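PDB 4IRT: uncharacterized protein from Bacteroides ovatus, which is of unknown function but is a putative neuraminidase with BNR-like repeats, probably folded as a beta-propeller. Local coordinates for residues S38-D43 with N74-M79; Y45-K50 with L60-Y65. All blocks are in the same frame, centred on the assembly; numbering follows the deposited sequence.

Contact 1 of 2, residues S38-D43 with N74-M79. With EDO (1,2-ethanediol), chain I.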
ATOM      1  N   SER A  38      -2.327   3.911 -13.298  1.00  8.81           N
ATOM      2  CA  SER A  38      -3.781   3.891 -13.349  1.00  9.07           C
ATOM      3  C   SER A  38      -4.308   4.975 -12.429  1.00  8.47           C
ATOM      4  O   SER A  38      -3.716   5.247 -11.391  1.00  7.10           O
ATOM      5  CB  SER A  38      -4.353   2.506 -12.920  1.00 10.05           C
ATOM      6  OG  SER A  38      -3.953   2.122 -11.616  1.00 10.00           O
ATOM      7  N   TYR A  39      -5.428   5.557 -12.830  1.00  8.50           N
ATOM      8  CA  TYR A  39      -6.096   6.590 -12.057  1.00  8.80           C
ATOM      9  C   TYR A  39      -7.481   6.802 -12.577  1.00  9.14           C
ATOM     10  O   TYR A  39      -7.840   6.285 -13.659  1.00  9.70           O
ATOM     11  CB  TYR A  39      -5.339   7.900 -12.115  1.00  8.38           C
ATOM     12  CG  TYR A  39      -5.118   8.454 -13.488  1.00  9.62           C
ATOM     13  CD1 TYR A  39      -3.990   8.103 -14.221  1.00  9.76           C
ATOM     14  CD2 TYR A  39      -5.999   9.397 -14.034  1.00 10.36           C
ATOM     15  CE1 TYR A  39      -3.749   8.651 -15.479  1.00 10.92           C
ATOM     16  CE2 TYR A  39      -5.761   9.948 -15.288  1.00 11.48           C
ATOM     17  CZ  TYR A  39      -4.640   9.535 -16.001  1.00 12.13           C
ATOM     18  OH  TYR A  39      -4.386  10.089 -17.227  1.00 15.54           O
ATOM     19  N   TYR A  40      -8.288   7.533 -11.791  1.00  9.10           N
ATOM     20  CA  TYR A  40      -9.568   8.013 -12.274  1.00  9.21           C
ATOM     21  C   TYR A  40      -9.436   9.426 -12.836  1.00  9.68           C
ATOM     22  O   TYR A  40      -8.847  10.306 -12.190  1.00  9.12           O
ATOM     23  CB  TYR A  40     -10.573   8.050 -11.149  1.00  9.77           C
ATOM     24  CG  TYR A  40     -10.975   6.724 -10.535  1.00  9.52           C
ATOM     25  CD1 TYR A  40     -11.766   5.830 -11.233  1.00 10.32           C
ATOM     26  CD2 TYR A  40     -10.635   6.412  -9.216  1.00  9.29           C
ATOM     27  CE1 TYR A  40     -12.137   4.623 -10.672  1.00 10.24           C
ATOM     28  CE2 TYR A  40     -11.009   5.211  -8.630  1.00  9.65           C
ATOM     29  CZ  TYR A  40     -11.800   4.325  -9.358  1.00 10.20           C
ATOM     30  OH  TYR A  40     -12.214   3.120  -8.814  1.00 11.13           O
ATOM     31  N   ASP A  41     -10.012   9.641 -14.005  1.00 10.10           N
ATOM     32  CA  ASP A  41     -10.094  10.965 -14.585  1.00 10.57           C
ATOM     33  C   ASP A  41     -11.202  11.794 -13.930  1.00 10.76           C
ATOM     34  O   ASP A  41     -11.922  11.321 -13.061  1.00 10.30           O
ATOM     35  CB  ASP A  41     -10.164  10.894 -16.118  1.00 12.03           C
ATOM     36  CG  ASP A  41     -11.526  10.513 -16.665  1.00 12.74           C
ATOM     37  OD1 ASP A  41     -12.548  10.482 -15.938  1.00 12.29           O
ATOM     38  OD2 ASP A  41     -11.578  10.242 -17.899  1.00 15.23           O
ATOM     39  N   ASN A  42     -11.311  13.060 -14.306  1.00 10.71           N
ATOM     40  CA  ASN A  42     -12.261  13.936 -13.636  1.00 12.06           C
ATOM     41  C   ASN A  42     -13.723  13.541 -13.787  1.00 12.50           C
ATOM     42  O   ASN A  42     -14.571  13.974 -12.999  1.00 12.26           O
ATOM     43  CB  ASN A  42     -12.104  15.387 -14.109  1.00 13.38           C
ATOM     44  CG  ASN A  42     -12.614  16.380 -13.065  1.00 15.33           C
ATOM     45  OD1 ASN A  42     -12.281  16.275 -11.882  1.00 16.04           O
ATOM     46  ND2 ASN A  42     -13.397  17.343 -13.500  1.00 16.34           N
ATOM     47  N   ASP A  43     -14.020  12.757 -14.815  1.00 12.78           N
ATOM     48  CA  ASP A  43     -15.368  12.215 -15.014  1.00 14.65           C
ATOM     49  C   ASP A  43     -15.622  10.880 -14.302  1.00 15.11           C
ATOM     50  O   ASP A  43     -16.707  10.271 -14.438  1.00 14.32           O
ATOM     51  CB  ASP A  43     -15.615  12.039 -16.506  1.00 17.81           C
ATOM     52  CG  ASP A  43     -15.561  13.371 -17.263  1.00 19.54           C
ATOM     53  OD1 ASP A  43     -16.063  14.385 -16.748  1.00 20.91           O
ATOM     54  OD2 ASP A  43     -15.036  13.396 -18.375  1.00 23.56           O
ATOM     55  N   ASN A  74     -12.652   3.847  -2.647  1.00  9.45           N
ATOM     56  CA  ASN A  74     -12.956   3.081  -3.851  1.00 10.61           C
ATOM     57  C   ASN A  74     -11.795   3.055  -4.890  1.00  9.57           C
ATOM     58  O   ASN A  74     -11.979   3.268  -6.101  1.00 10.26           O
ATOM     59  CB  ASN A  74     -14.244   3.602  -4.480  1.00 10.93           C
ATOM     60  CG  ASN A  74     -15.484   3.241  -3.682  1.00 12.94           C
ATOM     61  OD1 ASN A  74     -15.523   3.398  -2.448  1.00 11.31           O
ATOM     62  ND2 ASN A  74     -16.514   2.778  -4.379  1.00 14.80           N
ATOM     63  N   ILE A  75     -10.604   2.764  -4.375  1.00 10.58           N
ATOM     64  CA  ILE A  75      -9.363   2.872  -5.145  1.00 10.11           C
ATOM     65  C   ILE A  75      -9.192   1.831  -6.246  1.00  9.55           C
ATOM     66  O   ILE A  75      -9.897   0.815  -6.291  1.00 10.12           O
ATOM     67  CB  ILE A  75      -8.148   2.813  -4.201  1.00 10.86           C
ATOM     68  CG1 ILE A  75      -8.097   1.457  -3.467  1.00 11.89           C
ATOM     69  CG2 ILE A  75      -8.222   3.964  -3.217  1.00 11.19           C
ATOM     70  CD1 ILE A  75      -7.085   0.519  -4.036  1.00 14.56           C
ATOM     71  N   ILE A  76      -8.220   2.095  -7.095  1.00  9.22           N
ATOM     72  CA  ILE A  76      -7.759   1.193  -8.139  1.00  8.92           C
ATOM     73  C   ILE A  76      -6.405   0.612  -7.694  1.00  8.37           C
ATOM     74  O   ILE A  76      -5.451   1.366  -7.374  1.00  8.59           O
ATOM     75  CB  ILE A  76      -7.485   1.960  -9.446  1.00  9.25           C
ATOM     76  CG1 ILE A  76      -8.725   2.698  -9.960  1.00  9.71           C
ATOM     77  CG2 ILE A  76      -6.919   1.018 -10.524  1.00  9.34           C
ATOM     78  CD1 ILE A  76      -8.367   3.972 -10.718  1.00 10.36           C
ATOM     79  N   SER A  77      -6.298  -0.706  -7.725  1.00  8.27           N
ATOM     80  CA  SER A  77      -5.016  -1.386  -7.612  1.00  8.21           C
ATOM     81  C   SER A  77      -4.757  -2.205  -8.877  1.00  9.39           C
ATOM     82  O   SER A  77      -5.650  -2.931  -9.368  1.00 10.06           O
ATOM     83  CB  SER A  77      -5.009  -2.335  -6.405  1.00  8.05           C
ATOM     84  OG  SER A  77      -4.882  -1.659  -5.158  1.00  7.78           O
HETATM   85  N   MSE A  78      -3.523  -2.122  -9.371  1.00  9.05           N
HETATM   86  CA  MSE A  78      -3.085  -2.841 -10.567  1.00  9.88           C
HETATM   87  C   MSE A  78      -1.790  -3.593 -10.348  1.00 10.25           C
HETATM   88  O   MSE A  78      -1.047  -3.357  -9.366  1.00  9.54           O
HETATM   89  CB  MSE A  78      -2.929  -1.860 -11.726  1.00  9.68           C
HETATM   90  CG  MSE A  78      -1.569  -1.210 -11.759  1.00  9.58           C
HETATM   91 SE   MSE A  78      -1.348   0.338 -12.936  0.75  9.81          SE
HETATM   92  CE  MSE A  78      -1.929  -0.445 -14.574  1.00 10.15           C
HETATM   93  N   MSE A  79      -1.503  -4.516 -11.272  1.00 10.53           N
HETATM   94  CA  MSE A  79      -0.268  -5.304 -11.257  1.00 10.71           C
HETATM   95  C   MSE A  79      -0.101  -5.973 -12.591  1.00 10.81           C
HETATM   96  O   MSE A  79      -1.073  -6.174 -13.306  1.00 12.32           O
HETATM   97  CB  MSE A  79      -0.349  -6.376 -10.161  1.00 11.01           C
HETATM   98  CG  MSE A  79       0.892  -7.243  -9.960  1.00 12.39           C
HETATM   99 SE   MSE A  79       2.542  -6.245  -9.652  0.75 11.41          SE
HETATM  100  CE  MSE A  79       1.988  -5.083  -8.214  1.00 13.31           C
TER
HETATM  101  C1  EDO I 508     -17.274  12.575 -10.420  1.00 36.62           C
HETATM  102  O1  EDO I 508     -18.426  12.965  -9.672  1.00 38.78           O
HETATM  103  C2  EDO I 508     -17.405  13.067 -11.845  1.00 37.44           C
HETATM  104  O2  EDO I 508     -16.984  14.434 -11.873  1.00 49.31           O

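Contact 2 of 2, residues Y45-K50 with L60-Y65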
ATOM      1  N   TYR A  45     -13.818   8.054 -14.818  1.00 13.33           N
ATOM      2  CA  TYR A  45     -13.399   6.913 -15.603  1.00 13.17           C
ATOM      3  C   TYR A  45     -12.025   6.420 -15.171  1.00 11.71           C
ATOM      4  O   TYR A  45     -11.111   7.198 -14.902  1.00 10.88           O
ATOM      5  CB  TYR A  45     -13.398   7.214 -17.107  1.00 13.59           C
ATOM      6  CG  TYR A  45     -14.773   7.252 -17.730  1.00 15.64           C
ATOM      7  CD1 TYR A  45     -15.569   8.382 -17.618  1.00 19.47           C
ATOM      8  CD2 TYR A  45     -15.281   6.163 -18.421  1.00 18.30           C
ATOM      9  CE1 TYR A  45     -16.838   8.435 -18.189  1.00 23.61           C
ATOM     10  CE2 TYR A  45     -16.549   6.201 -18.981  1.00 21.28           C
ATOM     11  CZ  TYR A  45     -17.317   7.341 -18.861  1.00 24.84           C
ATOM     12  OH  TYR A  45     -18.581   7.399 -19.400  1.00 28.06           O
ATOM     13  N   LEU A  46     -11.881   5.101 -15.154  1.00 11.20           N
ATOM     14  CA  LEU A  46     -10.610   4.462 -14.920  1.00 10.60           C
ATOM     15  C   LEU A  46      -9.792   4.651 -16.171  1.00 10.94           C
ATOM     16  O   LEU A  46     -10.226   4.234 -17.252  1.00 11.20           O
ATOM     17  CB  LEU A  46     -10.837   2.958 -14.690  1.00 10.93           C
ATOM     18  CG  LEU A  46      -9.647   2.022 -14.832  1.00 12.19           C
ATOM     19  CD1 LEU A  46      -8.591   2.369 -13.808  1.00 11.90           C
ATOM     20  CD2 LEU A  46     -10.083   0.588 -14.647  1.00 12.86           C
ATOM     21  N   VAL A  47      -8.629   5.272 -16.019  1.00  9.96           N
ATOM     22  CA  VAL A  47      -7.675   5.460 -17.078  1.00 10.29           C
ATOM     23  C   VAL A  47      -6.476   4.548 -16.791  1.00  9.72           C
ATOM     24  O   VAL A  47      -6.006   4.468 -15.646  1.00  9.91           O
ATOM     25  CB  VAL A  47      -7.200   6.928 -17.102  1.00 10.18           C
ATOM     26  CG1 VAL A  47      -6.085   7.136 -18.111  1.00 10.51           C
ATOM     27  CG2 VAL A  47      -8.376   7.846 -17.400  1.00 10.51           C
ATOM     28  N   LEU A  48      -5.971   3.874 -17.828  1.00 10.17           N
ATOM     29  CA  LEU A  48      -4.706   3.129 -17.751  1.00 10.98           C
ATOM     30  C   LEU A  48      -3.710   3.775 -18.712  1.00 11.39           C
ATOM     31  O   LEU A  48      -4.087   4.220 -19.800  1.00 12.60           O
ATOM     32  CB  LEU A  48      -4.912   1.661 -18.124  1.00 11.20           C
ATOM     33  CG  LEU A  48      -5.897   0.835 -17.310  1.00 11.93           C
ATOM     34  CD1 LEU A  48      -5.897  -0.589 -17.801  1.00 12.24           C
ATOM     35  CD2 LEU A  48      -5.575   0.867 -15.821  1.00 12.25           C
ATOM     36  N   GLY A  49      -2.453   3.860 -18.295  1.00 10.76           N
ATOM     37  CA  GLY A  49      -1.414   4.420 -19.112  1.00 11.72           C
ATOM     38  C   GLY A  49      -0.121   3.643 -19.041  1.00 11.56           C
ATOM     39  O   GLY A  49       0.107   2.886 -18.117  1.00 11.25           O
ATOM     40  N   LYS A  50       0.731   3.853 -20.042  1.00 12.06           N
ATOM     41  CA  LYS A  50       2.043   3.262 -20.040  1.00 11.86           C
ATOM     42  C   LYS A  50       3.032   4.127 -20.808  1.00 12.64           C
ATOM     43  O   LYS A  50       2.646   4.895 -21.703  1.00 13.31           O
ATOM     44  CB  LYS A  50       2.015   1.851 -20.633  1.00 13.62           C
ATOM     45  CG  LYS A  50       1.815   1.806 -22.136  1.00 15.36           C
ATOM     46  CD  LYS A  50       1.516   0.400 -22.652  1.00 16.69           C
ATOM     47  CE  LYS A  50       2.742  -0.498 -22.574  1.00 20.27           C
ATOM     48  NZ  LYS A  50       2.634  -1.765 -23.365  1.00 22.65           N
ATOM     49  N   LEU A  60      -2.136   6.948 -23.100  1.00 12.78           N
ATOM     50  CA  LEU A  60      -3.214   6.905 -22.095  1.00 13.24           C
ATOM     51  C   LEU A  60      -4.484   6.376 -22.730  1.00 13.29           C
ATOM     52  O   LEU A  60      -4.785   6.694 -23.891  1.00 13.11           O
ATOM     53  CB  LEU A  60      -3.468   8.288 -21.507  1.00 15.28           C
ATOM     54  CG  LEU A  60      -2.265   8.966 -20.848  1.00 15.35           C
ATOM     55  CD1 LEU A  60      -2.615  10.401 -20.482  1.00 17.41           C
ATOM     56  CD2 LEU A  60      -1.755   8.178 -19.651  1.00 15.81           C
ATOM     57  N   HIS A  61      -5.230   5.562 -21.984  1.00 12.02           N
ATOM     58  CA  HIS A  61      -6.451   4.918 -22.512  1.00 12.50           C
ATOM     59  C   HIS A  61      -7.547   5.055 -21.473  1.00 12.11           C
ATOM     60  O   HIS A  61      -7.410   4.543 -20.358  1.00 10.67           O
ATOM     61  CB  HIS A  61      -6.211   3.438 -22.825  1.00 12.67           C
ATOM     62  CG  HIS A  61      -7.457   2.686 -23.170  1.00 14.89           C
ATOM     63  ND1 HIS A  61      -8.181   2.925 -24.326  1.00 16.75           N
ATOM     64  CD2 HIS A  61      -8.121   1.711 -22.511  1.00 14.52           C
ATOM     65  CE1 HIS A  61      -9.213   2.099 -24.371  1.00 15.38           C
ATOM     66  NE2 HIS A  61      -9.225   1.387 -23.265  1.00 15.48           N
ATOM     67  N   ARG A  62      -8.600   5.793 -21.820  1.00 12.72           N
ATOM     68  CA  ARG A  62      -9.803   5.820 -20.977  1.00 13.05           C
ATOM     69  C   ARG A  62     -10.570   4.509 -21.191  1.00 13.03           C
ATOM     70  O   ARG A  62     -10.997   4.208 -22.313  1.00 12.62           O
ATOM     71  CB  ARG A  62     -10.704   7.005 -21.319  1.00 14.87           C
ATOM     72  CG  ARG A  62     -11.772   7.211 -20.249  1.00 17.35           C
ATOM     73  CD  ARG A  62     -12.717   8.346 -20.559  1.00 20.65           C
ATOM     74  NE  ARG A  62     -13.749   7.916 -21.474  1.00 26.56           N
ATOM     75  CZ  ARG A  62     -14.840   8.616 -21.782  1.00 33.50           C
ATOM     76  NH1 ARG A  62     -15.067   9.808 -21.219  1.00 30.22           N
ATOM     77  NH2 ARG A  62     -15.727   8.100 -22.649  1.00 29.69           N
ATOM     78  N   THR A  63     -10.696   3.715 -20.136  1.00 12.40           N
ATOM     79  CA  THR A  63     -11.368   2.430 -20.227  1.00 12.00           C
ATOM     80  C   THR A  63     -12.887   2.640 -20.248  1.00 13.05           C
ATOM     81  O   THR A  63     -13.383   3.773 -20.177  1.00 11.59           O
ATOM     82  CB  THR A  63     -11.010   1.504 -19.046  1.00 12.21           C
ATOM     83  OG1 THR A  63     -11.641   1.988 -17.838  1.00 12.49           O
ATOM     84  CG2 THR A  63      -9.487   1.437 -18.822  1.00 12.79           C
ATOM     85  N   GLN A  64     -13.595   1.526 -20.291  1.00 13.54           N
ATOM     86  CA  GLN A  64     -15.040   1.515 -20.348  1.00 15.79           C
ATOM     87  C   GLN A  64     -15.644   1.594 -18.945  1.00 15.19           C
ATOM     88  O   GLN A  64     -16.869   1.578 -18.804  1.00 17.16           O
ATOM     89  CB  GLN A  64     -15.518   0.235 -21.051  1.00 17.95           C
ATOM     90  CG  GLN A  64     -15.191  -1.075 -20.303  1.00 17.83           C
ATOM     91  CD  GLN A  64     -13.918  -1.731 -20.792  1.00 18.10           C
ATOM     92  OE1 GLN A  64     -12.883  -1.067 -20.903  1.00 19.18           O
ATOM     93  NE2 GLN A  64     -13.967  -3.044 -21.043  1.00 17.17           N
ATOM     94  N   TYR A  65     -14.797   1.667 -17.917  1.00 13.81           N
ATOM     95  CA  TYR A  65     -15.248   1.606 -16.534  1.00 15.92           C
ATOM     96  C   TYR A  65     -15.135   2.930 -15.800  1.00 15.70           C
ATOM     97  O   TYR A  65     -14.237   3.723 -16.051  1.00 15.28           O
ATOM     98  CB  TYR A  65     -14.454   0.545 -15.771  1.00 16.15           C
ATOM     99  CG  TYR A  65     -14.613  -0.823 -16.398  1.00 17.77           C
ATOM    100  CD1 TYR A  65     -15.874  -1.425 -16.484  1.00 19.39           C
ATOM    101  CD2 TYR A  65     -13.525  -1.509 -16.920  1.00 18.73           C
ATOM    102  CE1 TYR A  65     -16.041  -2.674 -17.061  1.00 17.89           C
ATOM    103  CE2 TYR A  65     -13.684  -2.767 -17.494  1.00 19.45           C
ATOM    104  CZ  TYR A  65     -14.941  -3.335 -17.565  1.00 19.45           C
ATOM    105  OH  TYR A  65     -15.137  -4.576 -18.143  1.00 19.99           O
TER

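Contact 1 of 2, residues S38-D43 with N74-M79
Asn74 meets Tyr40 through its backbone: Tyr40 OH donates to Asn74 O at 2.7 Å, and the C=O...O angle of 167° puts the hydroxyl nearly along the C=O axis. The carbonyl lies at the edge of the ring, near its plane, while the side-chain amide of Asn74 turns away, its ND2 bonded to Asp91. Ile76 supplies the apolar part. Its CD1 sits 3.5 Å from the centroid of the Tyr40 ring and 7° off the normal, a CH-pi contact over the centre of one face, and its CG1 reaches the phenol end at 3.5 Å from Tyr40 CZ. The other branch, Ile76 CG2, stands anti to the backbone N and meets Ser38 OG at 3.3 Å. Two residues on, selenomethionine Met78 brings its SE to 3.4 Å from Ser38 OG, so this hydroxyl is flanked by a methyl and a selenium. The short strand segments run nearly antiparallel, at 162°, but their axes come no closer than 7.3 Å: side chains, not a backbone ladder, join them. Strand 34-40 pairs with 45-52 and strand 76-80 with 86-90, whose Val88 and Phe90 also pack on Ile76, making this a buried interface between two successive antiparallel sheets.

Contact 2 of 2, residues Y45-K50 with L60-Y65
Tyr45 CG stands anti to its carbonyl carbon, beside the backbone N (chi1 -75°), and Arg62, extended as far as CD, bends at chi3 (82°) to turn NE back over the Tyr45 ring. Arg62 CZ lies 3.9 Å from the Tyr45 ring centroid, over the face, with the planes 9° apart: a stacked cation-pi pair. The aliphatic part of the arginine continues the contact, CG reaching Tyr45 CB at 3.5 Å. An alanine at Tyr45 would probably leave the guanidinium without its aromatic platform and free to swing. The strands themselves are joined by an antiparallel ladder. Leu48 and His61 form a hydrogen-bonded pair, with His61 N to Leu48 O at 2.8 Å, and Val47 faces Arg62 as a non-hydrogen-bonded pair. Leu46 O accepts two donors, Thr63 N at 3.0 Å and Thr63 OG1 at 2.7 Å. The same OG1 accepts from Tyr65 N at 3.2 Å, closing an ST turn, and Leu46 N binds Tyr65 O at 2.9 Å across the corner at Gln64. At Gly49, a side chain would collide with Leu60 CD2. The threonine hydroxyl, both donor and acceptor, thus ties the corner to strand 45-52, while the cation-pi stack probably steadies the exposed arginine.

How the contacts relate
Contact 2 is nested within the chain loop that contact 1 closes: strand 34-40 leads directly into 45-52, the hairpin returns through 59-63, and the chain turns a corner at Gln64 and continues through a loop to 76-80, the first strand of the next sheet. The centres lie about 8 Å apart. Strands 34-40 and 45-52 are neighbours in one four-stranded antiparallel sheet, linked here by Tyr39 O and Val47 N at 2.7 Å, a probable hydrogen bond. Leu46 CD1 packs on Ile76 CD1 at 3.5 Å, carrying the hairpin's inner face into the interface between sheets. Contact 2 therefore completes the edge of one sheet while contact 1 packs it against the next, consistent with successive blades of a beta-propeller.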